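Local coordinates for protein iron transport multicopper oxidase FET3 (PDB 1ZPU) that oxidises ferrous to ferric iron with molecular oxygen, using four bound copper ions, for high-affinity iron uptake through the permease FTR1, at residues A[32-37]-A[102-107]. Numbering follows the deposited sequence.
Sequences PWPDIT and YWYHSH. With CU1 (copper (I) ion), chain B; CU1 (copper (I) ion), chain C; NAG (2-acetamido-2-deoxy-beta-D-glucopyranose), chain G.
Tyr104 has its CG wedged between the backbone N and the carbonyl carbon (chi1 70°), which sends the ring off strand 100-105 straight at the loop ahead of strand 36-39. From that loop Trp33 meets it with CG anti to the carbonyl carbon (chi1 -78°), the two side chains crossing at about a right angle. The phenol hydroxyl makes the one hydrogen bond across the contact. It donates to the carbonyl oxygen of Pro34, Tyr104 OH to Pro34 O being 2.6 Å, with a C=O...donor angle of 139° and the donor tilted slightly out of the carbonyl plane. Tyr104 OH also lies 3.3 Å from Trp33 CB and 3.4 Å from Pro34 CD. Contact is also edge on edge: Trp33 CE3 approaches the rim of the phenol near its plane, 3.9 Å from Tyr104 CE1. Ile36 CD1 approaches obliquely near Tyr104 CD2, a loose apolar contact at 4.4 Å. This is the interior of the first plastocyanin-like domain, a cupredoxin beta-sandwich; strands 36-39 and 100-105 belong to one sheet with strand 117-123 between them, while Trp33, Pro34 and Ile36 also lean on strand 2-14 of the facing sheet. A leucine in place of Tyr104 would probably leave the Pro34 carbonyl without this donor and open a gap beside Trp33. Just beyond Tyr104 the strand turns to the coppers: His105 NE2 binds one type 3 copper at 2.1 Å, alongside His62 and His464, and His107 NE2 binds the other with His397 and His462. His105 ND1 donates in its ring plane to Ser106 O at 2.9 Å, from well above that carbonyl's plane, consistent with holding the imidazole's rotation while NE2 faces the copper.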
loop_
_atom_site.group_PDB
_atom_site.type_symbol
_atom_site.label_atom_id
_atom_site.label_comp_id
_atom_site.label_asym_id
_atom_site.label_seq_id
_atom_site.Cartn_x
_atom_site.Cartn_y
_atom_site.Cartn_z
ATOM N N PRO A 32 1.600 -20.197 -0.895
ATOM C CA PRO A 32 1.555 -18.762 -1.235
ATOM C C PRO A 32 2.620 -18.336 -2.238
ATOM O O PRO A 32 3.512 -19.114 -2.527
ATOM C CB PRO A 32 1.793 -18.072 0.118
ATOM C CG PRO A 32 2.492 -19.079 0.940
ATOM C CD PRO A 32 2.131 -20.444 0.455
ATOM N N TRP A 33 2.527 -17.109 -2.749
ATOM C CA TRP A 33 3.560 -16.533 -3.616
ATOM C C TRP A 33 4.910 -16.432 -2.899
ATOM O O TRP A 33 4.953 -16.355 -1.674
ATOM C CB TRP A 33 3.100 -15.172 -4.132
ATOM C CG TRP A 33 2.117 -15.291 -5.251
ATOM C CD1 TRP A 33 0.865 -15.851 -5.198
ATOM C CD2 TRP A 33 2.301 -14.856 -6.599
ATOM N NE1 TRP A 33 0.269 -15.797 -6.435
ATOM C CE2 TRP A 33 1.127 -15.187 -7.311
ATOM C CE3 TRP A 33 3.346 -14.227 -7.276
ATOM C CZ2 TRP A 33 0.975 -14.911 -8.676
ATOM C CZ3 TRP A 33 3.196 -13.952 -8.619
ATOM C CH2 TRP A 33 2.015 -14.296 -9.312
ATOM N N PRO A 34 6.021 -16.458 -3.650
ATOM C CA PRO A 34 7.349 -16.469 -3.029
ATOM C C PRO A 34 7.723 -15.140 -2.383
ATOM O O PRO A 34 7.106 -14.118 -2.675
ATOM C CB PRO A 34 8.274 -16.709 -4.218
ATOM C CG PRO A 34 7.531 -16.149 -5.380
ATOM C CD PRO A 34 6.107 -16.478 -5.122
ATOM N N ASP A 35 8.735 -15.151 -1.524
ATOM C CA ASP A 35 9.329 -13.905 -1.057
ATOM C C ASP A 35 10.673 -13.681 -1.722
ATOM O O ASP A 35 11.446 -14.625 -1.905
ATOM C CB ASP A 35 9.496 -13.901 0.458
ATOM C CG ASP A 35 8.208 -14.264 1.194
ATOM O OD1 ASP A 35 7.129 -13.652 0.922
ATOM O OD2 ASP A 35 8.293 -15.178 2.057
ATOM N N ILE A 36 10.951 -12.430 -2.083
ATOM C CA ILE A 36 12.241 -12.066 -2.677
ATOM C C ILE A 36 13.161 -11.458 -1.626
ATOM O O ILE A 36 12.744 -10.600 -0.849
ATOM C CB ILE A 36 12.071 -11.056 -3.827
ATOM C CG1 ILE A 36 11.185 -11.634 -4.929
ATOM C CG2 ILE A 36 13.418 -10.703 -4.413
ATOM C CD1 ILE A 36 10.611 -10.575 -5.862
ATOM N N THR A 37 14.413 -11.906 -1.611
ATOM C CA THR A 37 15.426 -11.295 -0.763
ATOM C C THR A 37 16.640 -10.954 -1.621
ATOM O O THR A 37 17.237 -11.836 -2.244
ATOM C CB THR A 37 15.786 -12.212 0.428
ATOM O OG1 THR A 37 14.593 -12.538 1.151
ATOM C CG2 THR A 37 16.743 -11.528 1.379
ATOM N N TYR A 102 10.029 -4.555 2.344
ATOM C CA TYR A 102 9.023 -4.151 1.363
ATOM C C TYR A 102 8.162 -5.340 0.990
ATOM O O TYR A 102 8.351 -6.434 1.500
ATOM C CB TYR A 102 9.684 -3.525 0.120
ATOM C CG TYR A 102 10.585 -2.375 0.474
ATOM C CD1 TYR A 102 11.870 -2.600 0.955
ATOM C CD2 TYR A 102 10.143 -1.073 0.369
ATOM C CE1 TYR A 102 12.684 -1.571 1.308
ATOM C CE2 TYR A 102 10.956 -0.021 0.719
ATOM C CZ TYR A 102 12.225 -0.279 1.195
ATOM O OH TYR A 102 13.047 0.758 1.553
ATOM N N TRP A 103 7.198 -5.114 0.112
ATOM C CA TRP A 103 6.411 -6.195 -0.452
ATOM C C TRP A 103 5.958 -5.881 -1.872
ATOM O O TRP A 103 6.044 -4.741 -2.347
ATOM C CB TRP A 103 5.208 -6.545 0.430
ATOM C CG TRP A 103 4.186 -5.447 0.649
ATOM C CD1 TRP A 103 4.411 -4.228 1.200
ATOM C CD2 TRP A 103 2.775 -5.510 0.386
ATOM N NE1 TRP A 103 3.250 -3.511 1.261
ATOM C CE2 TRP A 103 2.226 -4.274 0.772
ATOM C CE3 TRP A 103 1.929 -6.485 -0.147
ATOM C CZ2 TRP A 103 0.870 -3.979 0.640
ATOM C CZ3 TRP A 103 0.577 -6.198 -0.275
ATOM C CH2 TRP A 103 0.060 -4.955 0.116
ATOM N N TYR A 104 5.491 -6.914 -2.555
ATOM C CA TYR A 104 4.965 -6.750 -3.880
ATOM C C TYR A 104 3.542 -7.275 -3.926
ATOM O O TYR A 104 3.208 -8.253 -3.261
ATOM C CB TYR A 104 5.855 -7.485 -4.872
ATOM C CG TYR A 104 5.801 -8.988 -4.797
ATOM C CD1 TYR A 104 4.888 -9.702 -5.563
ATOM C CD2 TYR A 104 6.688 -9.701 -3.990
ATOM C CE1 TYR A 104 4.846 -11.082 -5.517
ATOM C CE2 TYR A 104 6.652 -11.094 -3.934
ATOM C CZ TYR A 104 5.726 -11.778 -4.704
ATOM O OH TYR A 104 5.679 -13.157 -4.680
ATOM N N HIS A 105 2.697 -6.616 -4.704
ATOM C CA HIS A 105 1.322 -7.054 -4.881
ATOM C C HIS A 105 0.825 -6.685 -6.263
ATOM O O HIS A 105 1.353 -5.765 -6.888
ATOM C CB HIS A 105 0.401 -6.436 -3.815
ATOM C CG HIS A 105 0.413 -4.935 -3.775
ATOM N ND1 HIS A 105 -0.363 -4.157 -4.611
ATOM C CD2 HIS A 105 1.086 -4.070 -2.978
ATOM C CE1 HIS A 105 -0.151 -2.879 -4.340
ATOM N NE2 HIS A 105 0.722 -2.800 -3.353
ATOM N N SER A 106 -0.182 -7.406 -6.737
ATOM C CA SER A 106 -0.880 -7.030 -7.955
ATOM C C SER A 106 -1.482 -5.656 -7.763
ATOM O O SER A 106 -1.952 -5.330 -6.678
ATOM C CB SER A 106 -1.988 -8.037 -8.250
ATOM O OG SER A 106 -2.864 -7.571 -9.259
ATOM N N HIS A 107 -1.464 -4.839 -8.805
ATOM C CA HIS A 107 -2.113 -3.531 -8.725
ATOM C C HIS A 107 -3.358 -3.441 -9.623
ATOM O O HIS A 107 -3.817 -2.340 -9.936
ATOM C CB HIS A 107 -1.119 -2.408 -9.046
ATOM C CG HIS A 107 -1.292 -1.193 -8.188
ATOM N ND1 HIS A 107 -2.280 -0.260 -8.411
ATOM C CD2 HIS A 107 -0.609 -0.766 -7.100
ATOM C CE1 HIS A 107 -2.195 0.692 -7.499
ATOM N NE2 HIS A 107 -1.194 0.404 -6.686
HETATM CU CU CU1 B . 1.195 -1.295 -2.018
HETATM CU CU CU1 C . -0.564 2.007 -5.501
HETATM C C1 NAG G . 6.182 -16.448 7.880
HETATM C C2 NAG G . 7.129 -17.329 8.700
HETATM C C3 NAG G . 8.564 -16.826 8.589
HETATM C C4 NAG G . 9.005 -16.581 7.142
HETATM C C5 NAG G . 7.949 -15.763 6.428
HETATM C C6 NAG G . 8.294 -15.770 4.954
HETATM C C7 NAG G . 6.554 -18.503 10.769
HETATM C C8 NAG G . 6.406 -18.437 12.273
HETATM N N2 NAG G . 6.715 -17.369 10.088
HETATM O O3 NAG G . 9.409 -17.789 9.155
HETATM O O4 NAG G . 10.176 -15.784 7.070
HETATM O O5 NAG G . 6.689 -16.363 6.567
HETATM O O6 NAG G . 7.421 -14.942 4.228
HETATM O O7 NAG G . 6.522 -19.598 10.212
#